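Local coordinates for cortical-lytic enzyme (Bacillus cereus, PDB 4S3J), which degrades partially broken-down spore cortex peptidoglycan during germination as an N-acetylglucosaminidase of glycosyl hydrolase family 18, recognizing muramic acid delta-lactam, at residues N130-L136 with T167-L171; T249-K254 with H267-Q272; L324-D328 with A340-S344. One frame throughout, in Å; residues are numbered along the deposited sequence.

In the fold
All three contacts belong to the family 18 TIM barrel. Contact 1 pairs the starts of two parallel barrel strands, 135-143 and 168-177. Contact 2 lies where strand 246-251 ends and joins it to the head of helix 269-275; contact 3 is the hairpin built from strand 318-330 and strand 341-343. Their centres are 22 to 26 Å apart and they do not touch: nearest atoms are about 7 Å apart between contacts 1 and 2, and about 10 Å between contacts 2 and 3. Measured between side chains, Glu220, the probable proton donor, is about 4 Å from Thr250 of contact 2, 11 Å from Tyr325 of contact 3 and 12 Å from Met170 of contact 1.

Contact 1: N130-L136 with T167-L171; sequences NPFLTYL and TIPML
Two neighbouring parallel strands of the TIM barrel begin here, Tyr135 beside Ile168 and Leu136 beside Pro169. Backbone bonds zip them together: Ile168 N gives to Thr134 O, then Leu136 N to Ile168 O at 3.0 Å, and Met170 N to Leu136 O at 2.8 Å. That last oxygen, Leu136 O, also accepts from a water, which donates to Met170 O as well and so bridges the strands. Just ahead of Ile168, Thr167 points its side chain at the 130-136 segment. Its methyl CG2, anti to the backbone N, lies 3.4 Å from Leu136 N, while OG1 has both Asn130 OD1, at 2.9 Å, and Leu133 O within reach of its one proton. On the face that carries Tyr135 and Ile168, the Tyr135 ring runs alongside Ile168, CD1 being 3.5 Å from Ile168 CB. Met170 crosses the tyrosine at about a right angle, its SD 3.6 Å from Tyr135 CB and 4.9 Å from the Tyr135 ring centroid, an oblique Met-aromatic contact. Helix 155-164 covers the Leu136 and Pro169 face through Ala162; on the Tyr135 side, Met170 reaches Ile108 of strand 104-111 and Asp214 and His216 of strand 214-218.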
loop_
_atom_site.group_PDB
_atom_site.type_symbol
_atom_site.label_atom_id
_atom_site.label_comp_id
_atom_site.label_asym_id
_atom_site.label_seq_id
_atom_site.Cartn_x
_atom_site.Cartn_y
_atom_site.Cartn_z
ATOM N N ASN A 130 1.699 0.067 13.656
ATOM C CA ASN A 130 2.533 1.248 13.926
ATOM C C ASN A 130 4.059 1.016 13.954
ATOM O O ASN A 130 4.823 1.867 13.477
ATOM C CB ASN A 130 2.114 1.887 15.257
ATOM C CG ASN A 130 2.665 3.288 15.424
ATOM O OD1 ASN A 130 2.576 4.115 14.515
ATOM N ND2 ASN A 130 3.286 3.545 16.568
ATOM N N PRO A 131 4.523 -0.102 14.532
ATOM C CA PRO A 131 5.976 -0.321 14.549
ATOM C C PRO A 131 6.599 -0.390 13.152
ATOM O O PRO A 131 7.781 -0.085 13.000
ATOM C CB PRO A 131 6.115 -1.667 15.263
ATOM C CG PRO A 131 4.896 -1.832 16.038
ATOM C CD PRO A 131 3.805 -1.146 15.279
ATOM N N PHE A 132 5.795 -0.748 12.152
ATOM C CA PHE A 132 6.255 -0.896 10.776
ATOM C C PHE A 132 6.177 0.402 9.959
ATOM O O PHE A 132 6.452 0.377 8.751
ATOM C CB PHE A 132 5.422 -1.967 10.035
ATOM C CG PHE A 132 5.431 -3.328 10.664
ATOM C CD1 PHE A 132 4.484 -3.686 11.613
ATOM C CD2 PHE A 132 6.359 -4.270 10.256
ATOM C CE1 PHE A 132 4.485 -4.949 12.167
ATOM C CE2 PHE A 132 6.364 -5.534 10.810
ATOM C CZ PHE A 132 5.426 -5.871 11.769
ATOM N N LEU A 133 5.821 1.523 10.602
ATOM C CA LEU A 133 5.514 2.768 9.892
ATOM C C LEU A 133 6.499 3.913 10.097
ATOM O O LEU A 133 6.938 4.194 11.220
ATOM C CB LEU A 133 4.149 3.287 10.317
ATOM C CG LEU A 133 2.962 2.370 10.080
ATOM C CD1 LEU A 133 1.707 3.139 10.510
ATOM C CD2 LEU A 133 2.873 1.935 8.637
ATOM N N THR A 134 6.806 4.617 9.014
ATOM C CA THR A 134 7.481 5.902 9.138
ATOM C C THR A 134 6.450 6.972 9.501
ATOM O O THR A 134 6.704 7.863 10.340
ATOM C CB THR A 134 8.208 6.309 7.835
ATOM O OG1 THR A 134 9.017 5.221 7.359
ATOM C CG2 THR A 134 9.078 7.541 8.080
ATOM N N TYR A 135 5.286 6.867 8.852
ATOM C CA TYR A 135 4.188 7.812 9.013
ATOM C C TYR A 135 2.855 7.104 9.225
ATOM O O TYR A 135 2.612 6.080 8.602
ATOM C CB TYR A 135 4.058 8.695 7.773
ATOM C CG TYR A 135 5.247 9.549 7.437
ATOM C CD1 TYR A 135 5.390 10.789 8.010
ATOM C CD2 TYR A 135 6.204 9.118 6.529
ATOM C CE1 TYR A 135 6.459 11.581 7.710
ATOM C CE2 TYR A 135 7.285 9.910 6.211
ATOM C CZ TYR A 135 7.402 11.142 6.811
ATOM O OH TYR A 135 8.470 11.975 6.529
ATOM N N LEU A 136 2.001 7.680 10.078
ATOM C CA LEU A 136 0.613 7.254 10.273
ATOM C C LEU A 136 -0.300 8.393 9.842
ATOM O O LEU A 136 -0.160 9.524 10.332
ATOM C CB LEU A 136 0.353 6.875 11.726
ATOM C CG LEU A 136 -1.080 6.471 12.078
ATOM C CD1 LEU A 136 -1.516 5.189 11.319
ATOM C CD2 LEU A 136 -1.225 6.283 13.575
ATOM N N THR A 167 6.747 6.889 15.164
ATOM C CA THR A 167 6.068 7.153 13.906
ATOM C C THR A 167 5.639 8.613 13.885
ATOM O O THR A 167 5.201 9.138 14.900
ATOM C CB THR A 167 4.842 6.222 13.735
ATOM O OG1 THR A 167 5.270 4.864 13.847
ATOM C CG2 THR A 167 4.146 6.428 12.398
ATOM N N ILE A 168 5.788 9.259 12.734
ATOM C CA ILE A 168 5.318 10.638 12.546
ATOM C C ILE A 168 3.843 10.630 12.204
ATOM O O ILE A 168 3.485 10.106 11.161
ATOM C CB ILE A 168 6.036 11.365 11.386
ATOM C CG1 ILE A 168 7.556 11.322 11.531
ATOM C CG2 ILE A 168 5.470 12.788 11.212
ATOM C CD1 ILE A 168 8.077 12.016 12.706
ATOM N N PRO A 169 2.974 11.234 13.048
ATOM C CA PRO A 169 1.587 11.342 12.571
ATOM C C PRO A 169 1.447 12.459 11.544
ATOM O O PRO A 169 1.996 13.531 11.752
ATOM C CB PRO A 169 0.795 11.623 13.848
ATOM C CG PRO A 169 1.762 12.300 14.750
ATOM C CD PRO A 169 3.128 11.745 14.422
ATOM N N MET A 170 0.787 12.184 10.423
ATOM C CA MET A 170 0.514 13.211 9.403
ATOM C C MET A 170 -0.759 13.973 9.718
ATOM O O MET A 170 -1.728 13.411 10.252
ATOM C CB MET A 170 0.415 12.557 8.021
ATOM C CG MET A 170 1.729 11.980 7.502
ATOM S SD MET A 170 1.548 10.690 6.236
ATOM C CE MET A 170 0.644 11.541 4.960
ATOM N N LEU A 171 -0.738 15.268 9.430
ATOM C CA LEU A 171 -1.942 16.086 9.454
ATOM C C LEU A 171 -2.553 15.997 8.069
ATOM O O LEU A 171 -2.110 16.680 7.136
ATOM C CB LEU A 171 -1.606 17.532 9.842
ATOM C CG LEU A 171 -2.744 18.557 9.741
ATOM C CD1 LEU A 171 -4.011 18.086 10.414
ATOM C CD2 LEU A 171 -2.331 19.885 10.347
HETATM O O HOH W 1 -2.225 11.040 11.493
#

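Contact 2: T249-K254 with H267-Q272; sequences TTLVPK and HDYKAQ
His267 meets the end of strand 246-251 with its imidazole edge. ND1 accepts from Val252 N at 3.0 Å, the donor lying just 3° out of the ring plane and the N-H pointing nearly straight at the nitrogen. At the far side of the ring NE2 is bonded to Phe219 O, so both nitrogens are engaged and the ring's rotation is fixed. At the root of the side chain, His267 CB packs on Leu251 CD2, and the backbone oxygen of His267 takes Lys254 NZ at 2.7 Å. The lysine also bonds to Phe264 O and, through a water, to Tyr269 N.

Asp268 turns away from the strand and serves as N-cap, OD1 taking Ala271 N from above the carboxylate plane; its OD2 forms a salt bridge with Arg227.

Tyr269 lays its ring over Leu251 and carries its hydroxyl to the backbone just past the strand, donating to Val252 O at 2.6 Å and accepting a weak bond from Lys254 N. Leu251 CD1 covers one ring face, a CH-pi contact 4.0 Å from the Tyr269 centroid, while the Lys254 chain slides past in the opposite direction.

Gln272 reaches the earlier part of the strand, at Thr249. OE1 accepts from Thr249 OG1 at 2.7 Å, almost end-on to the amide C=O (168°), and Leu251 CD2 rests 3.5 Å from Gln272 OE1. The threonine's chi1 of 56° puts OG1 between its own N and carbonyl carbon, facing the glutamine.

The contact thus ties barrel strand 246-251 to the N-terminus of the following helix, 269-275, close to the probable proton donor Glu220; Thr250, beside Glu220, bonds through OG1 to His216. Helix 227-240 flanks Gln272 through Tyr230 and Leu234, helix 299-312 brings Tyr308 against Tyr269, and strand 278-281 lies beside strand 246-251.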
loop_
_atom_site.group_PDB
_atom_site.type_symbol
_atom_site.label_atom_id
_atom_site.label_comp_id
_atom_site.label_asym_id
_atom_site.label_seq_id
_atom_site.Cartn_x
_atom_site.Cartn_y
_atom_site.Cartn_z
ATOM N N THR A 249 1.717 15.762 -0.496
ATOM C CA THR A 249 0.444 15.796 -1.212
ATOM C C THR A 249 0.065 14.450 -1.815
ATOM O O THR A 249 0.940 13.596 -2.082
ATOM C CB THR A 249 0.476 16.791 -2.367
ATOM O OG1 THR A 249 1.562 16.446 -3.229
ATOM C CG2 THR A 249 0.612 18.241 -1.856
ATOM N N THR A 250 -1.234 14.290 -2.061
ATOM C CA THR A 250 -1.768 13.180 -2.829
ATOM C C THR A 250 -1.876 13.539 -4.310
ATOM O O THR A 250 -2.366 14.610 -4.669
ATOM C CB THR A 250 -3.167 12.763 -2.302
ATOM O OG1 THR A 250 -3.032 12.219 -0.984
ATOM C CG2 THR A 250 -3.822 11.731 -3.221
ATOM N N LEU A 251 -1.433 12.630 -5.161
ATOM C CA LEU A 251 -1.537 12.778 -6.613
ATOM C C LEU A 251 -2.320 11.622 -7.238
ATOM O O LEU A 251 -2.085 10.445 -6.929
ATOM C CB LEU A 251 -0.146 12.843 -7.256
ATOM C CG LEU A 251 0.729 14.071 -6.996
ATOM C CD1 LEU A 251 2.131 13.821 -7.591
ATOM C CD2 LEU A 251 0.103 15.333 -7.554
ATOM N N VAL A 252 -3.213 11.945 -8.161
ATOM C CA VAL A 252 -3.823 10.922 -8.999
ATOM C C VAL A 252 -2.732 10.331 -9.898
ATOM O O VAL A 252 -1.755 11.016 -10.242
ATOM C CB VAL A 252 -4.985 11.466 -9.861
ATOM C CG1 VAL A 252 -6.168 11.874 -8.988
ATOM C CG2 VAL A 252 -4.510 12.624 -10.739
ATOM N N PRO A 253 -2.883 9.049 -10.271
ATOM C CA PRO A 253 -1.920 8.384 -11.152
ATOM C C PRO A 253 -2.029 8.898 -12.585
ATOM O O PRO A 253 -3.139 9.037 -13.107
ATOM C CB PRO A 253 -2.324 6.913 -11.061
ATOM C CG PRO A 253 -3.770 6.947 -10.759
ATOM C CD PRO A 253 -3.963 8.135 -9.852
ATOM N N LYS A 254 -0.883 9.198 -13.181
ATOM C CA LYS A 254 -0.775 9.646 -14.571
ATOM C C LYS A 254 0.337 8.900 -15.294
ATOM O O LYS A 254 1.313 8.525 -14.672
ATOM C CB LYS A 254 -0.469 11.146 -14.643
ATOM C CG LYS A 254 -1.628 12.035 -14.258
ATOM C CD LYS A 254 -1.374 13.494 -14.676
ATOM C CE LYS A 254 -1.996 14.484 -13.688
ATOM N NZ LYS A 254 -1.790 15.928 -14.100
ATOM N N HIS A 267 -3.578 18.473 -10.705
ATOM C CA HIS A 267 -2.476 17.755 -10.056
ATOM C C HIS A 267 -1.223 17.859 -10.928
ATOM O O HIS A 267 -0.956 17.018 -11.789
ATOM C CB HIS A 267 -2.843 16.295 -9.781
ATOM C CG HIS A 267 -3.696 16.120 -8.572
ATOM N ND1 HIS A 267 -3.935 14.877 -7.991
ATOM C CD2 HIS A 267 -4.374 17.005 -7.809
ATOM C CE1 HIS A 267 -4.707 15.024 -6.950
ATOM N NE2 HIS A 267 -5.003 16.309 -6.807
ATOM N N ASP A 268 -0.463 18.912 -10.671
ATOM C CA ASP A 268 0.689 19.286 -11.476
ATOM C C ASP A 268 1.927 18.581 -10.940
ATOM O O ASP A 268 2.554 19.037 -9.981
ATOM C CB ASP A 268 0.838 20.811 -11.439
ATOM C CG ASP A 268 1.852 21.361 -12.443
ATOM O OD1 ASP A 268 2.816 20.655 -12.817
ATOM O OD2 ASP A 268 1.656 22.539 -12.862
ATOM N N TYR A 269 2.269 17.445 -11.552
ATOM C CA TYR A 269 3.364 16.617 -11.072
ATOM C C TYR A 269 4.671 17.410 -10.954
ATOM O O TYR A 269 5.315 17.405 -9.903
ATOM C CB TYR A 269 3.578 15.419 -12.009
ATOM C CG TYR A 269 2.791 14.141 -11.694
ATOM C CD1 TYR A 269 1.420 14.164 -11.460
ATOM C CD2 TYR A 269 3.430 12.908 -11.692
ATOM C CE1 TYR A 269 0.715 12.994 -11.195
ATOM C CE2 TYR A 269 2.743 11.747 -11.430
ATOM C CZ TYR A 269 1.393 11.781 -11.190
ATOM O OH TYR A 269 0.720 10.601 -10.943
ATOM N N LYS A 270 5.027 18.139 -12.015
ATOM C CA LYS A 270 6.299 18.853 -12.063
ATOM C C LYS A 270 6.352 19.949 -11.006
ATOM O O LYS A 270 7.323 20.068 -10.269
ATOM C CB LYS A 270 6.497 19.482 -13.441
ATOM C CG LYS A 270 7.890 20.047 -13.704
ATOM C CD LYS A 270 7.951 20.657 -15.101
ATOM C CE LYS A 270 7.952 19.616 -16.202
ATOM N NZ LYS A 270 7.931 20.259 -17.545
ATOM N N ALA A 271 5.298 20.756 -10.928
ATOM C CA ALA A 271 5.273 21.847 -9.967
ATOM C C ALA A 271 5.275 21.355 -8.525
ATOM O O ALA A 271 6.010 21.875 -7.694
ATOM C CB ALA A 271 4.058 22.746 -10.215
ATOM N N GLN A 272 4.431 20.373 -8.217
ATOM C CA GLN A 272 4.368 19.890 -6.844
ATOM C C GLN A 272 5.690 19.241 -6.450
ATOM O O GLN A 272 6.178 19.443 -5.341
ATOM C CB GLN A 272 3.194 18.911 -6.660
ATOM C CG GLN A 272 1.818 19.582 -6.796
ATOM C CD GLN A 272 0.676 18.779 -6.179
ATOM O OE1 GLN A 272 0.899 17.907 -5.343
ATOM N NE2 GLN A 272 -0.547 19.054 -6.623
HETATM O O HOH W 2 1.382 16.310 -14.449
#

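Contact 3: L324-D328 with A340-S344; sequences LYGFD and AKAVS
Four backbone bonds hold Gly326 and Asp328 to Val343 and Lys341. Gly326 N gives to Val343 O at 2.8 Å, nearly straight and in the carbonyl plane, and Val343 N returns to Gly326 O at 2.9 Å from 50° above the carbonyl plane of Gly326. Asp328 N binds Lys341 O, again in plane, and Lys341 N answers at 3.0 Å to Asp328 O. Between these two hydrogen-bonded pairs sits the non-hydrogen-bonded pair Phe327 and Ala342. The aromatic side chain, CG anti to its carbonyl carbon (chi1 -71°), runs along the partner strand from Ala340 to Ala342: CB packs on Ala340 CB, and CE1 of Phe327 touches Ala342 CB at 3.9 Å. Across Gly326, Val343 CG2 comes 3.6 Å from Gly326 C. The polar ends find their partners beyond the two strands. Both carboxylate oxygens of Asp328 are taken, OD2 by Tyr372 and OD1 by His380, while Tyr325 OH bonds to Asp285. Ala340 O accepts from Gln289, and Ser344 OG caps helix 345-354 at Ala347 N. Gly326 to Asp328 with Lys341 to Val343 thus form an antiparallel beta hairpin, its short strands at 137°, its first arm part of barrel strand 318-330 and its second leading straight into the next helix.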
loop_
_atom_site.group_PDB
_atom_site.type_symbol
_atom_site.label_atom_id
_atom_site.label_comp_id
_atom_site.label_asym_id
_atom_site.label_seq_id
_atom_site.Cartn_x
_atom_site.Cartn_y
_atom_site.Cartn_z
ATOM N N LEU A 324 -4.425 -2.547 0.232
ATOM C CA LEU A 324 -4.395 -3.803 0.985
ATOM C C LEU A 324 -5.674 -4.618 0.733
ATOM O O LEU A 324 -5.730 -5.819 1.056
ATOM C CB LEU A 324 -4.206 -3.517 2.480
ATOM C CG LEU A 324 -2.816 -2.981 2.867
ATOM C CD1 LEU A 324 -2.816 -2.573 4.343
ATOM C CD2 LEU A 324 -1.773 -4.024 2.605
ATOM N N TYR A 325 -6.674 -3.980 0.130
ATOM C CA TYR A 325 -7.958 -4.617 -0.142
ATOM C C TYR A 325 -8.005 -5.279 -1.514
ATOM O O TYR A 325 -7.278 -4.892 -2.435
ATOM C CB TYR A 325 -9.094 -3.579 -0.054
ATOM C CG TYR A 325 -8.851 -2.393 -0.972
ATOM C CD1 TYR A 325 -8.105 -1.289 -0.543
ATOM C CD2 TYR A 325 -9.344 -2.374 -2.280
ATOM C CE1 TYR A 325 -7.855 -0.224 -1.387
ATOM C CE2 TYR A 325 -9.100 -1.289 -3.128
ATOM C CZ TYR A 325 -8.358 -0.228 -2.670
ATOM O OH TYR A 325 -8.097 0.815 -3.505
ATOM N N GLY A 326 -8.883 -6.279 -1.636
ATOM C CA GLY A 326 -9.323 -6.782 -2.918
ATOM C C GLY A 326 -10.822 -6.531 -3.019
ATOM O O GLY A 326 -11.407 -5.887 -2.131
ATOM N N PHE A 327 -11.449 -7.045 -4.081
ATOM C CA PHE A 327 -12.907 -6.960 -4.235
ATOM C C PHE A 327 -13.487 -8.307 -4.637
ATOM O O PHE A 327 -12.832 -9.102 -5.320
ATOM C CB PHE A 327 -13.308 -5.928 -5.286
ATOM C CG PHE A 327 -13.073 -4.496 -4.866
ATOM C CD1 PHE A 327 -13.819 -3.923 -3.853
ATOM C CD2 PHE A 327 -12.106 -3.755 -5.489
ATOM C CE1 PHE A 327 -13.598 -2.593 -3.466
ATOM C CE2 PHE A 327 -11.871 -2.435 -5.120
ATOM C CZ PHE A 327 -12.624 -1.860 -4.099
ATOM N N ASP A 328 -14.720 -8.524 -4.197
ATOM C CA ASP A 328 -15.538 -9.668 -4.563
ATOM C C ASP A 328 -16.680 -9.109 -5.410
ATOM O O ASP A 328 -17.505 -8.344 -4.903
ATOM C CB ASP A 328 -16.037 -10.378 -3.297
ATOM C CG ASP A 328 -16.939 -11.568 -3.589
ATOM O OD1 ASP A 328 -17.600 -11.600 -4.651
ATOM O OD2 ASP A 328 -17.010 -12.459 -2.722
ATOM N N ALA A 340 -18.952 -3.833 -5.681
ATOM C CA ALA A 340 -18.183 -4.988 -5.249
ATOM C C ALA A 340 -17.918 -4.858 -3.759
ATOM O O ALA A 340 -17.850 -3.751 -3.240
ATOM C CB ALA A 340 -16.882 -5.071 -6.033
ATOM N N LYS A 341 -17.746 -5.990 -3.088
ATOM C CA LYS A 341 -17.473 -6.007 -1.643
ATOM C C LYS A 341 -15.977 -6.004 -1.414
ATOM O O LYS A 341 -15.258 -6.835 -1.978
ATOM C CB LYS A 341 -18.101 -7.243 -1.012
ATOM C CG LYS A 341 -17.954 -7.357 0.493
ATOM C CD LYS A 341 -18.766 -8.536 1.017
ATOM C CE LYS A 341 -18.251 -9.038 2.365
ATOM N NZ LYS A 341 -19.237 -9.929 3.052
ATOM N N ALA A 342 -15.482 -5.067 -0.604
ATOM C CA ALA A 342 -14.053 -5.032 -0.306
ATOM C C ALA A 342 -13.719 -6.146 0.639
ATOM O O ALA A 342 -14.465 -6.409 1.592
ATOM C CB ALA A 342 -13.662 -3.688 0.307
ATOM N N VAL A 343 -12.587 -6.792 0.381
ATOM C CA VAL A 343 -12.108 -7.868 1.232
ATOM C C VAL A 343 -10.640 -7.694 1.597
ATOM O O VAL A 343 -9.804 -7.290 0.779
ATOM C CB VAL A 343 -12.287 -9.251 0.542
ATOM C CG1 VAL A 343 -13.763 -9.611 0.439
ATOM C CG2 VAL A 343 -11.634 -9.269 -0.829
ATOM N N SER A 344 -10.317 -8.074 2.827
ATOM C CA SER A 344 -8.928 -8.214 3.238
ATOM C C SER A 344 -8.299 -9.452 2.578
ATOM O O SER A 344 -9.009 -10.299 2.045
ATOM C CB SER A 344 -8.844 -8.328 4.747
ATOM O OG SER A 344 -9.343 -9.586 5.159
#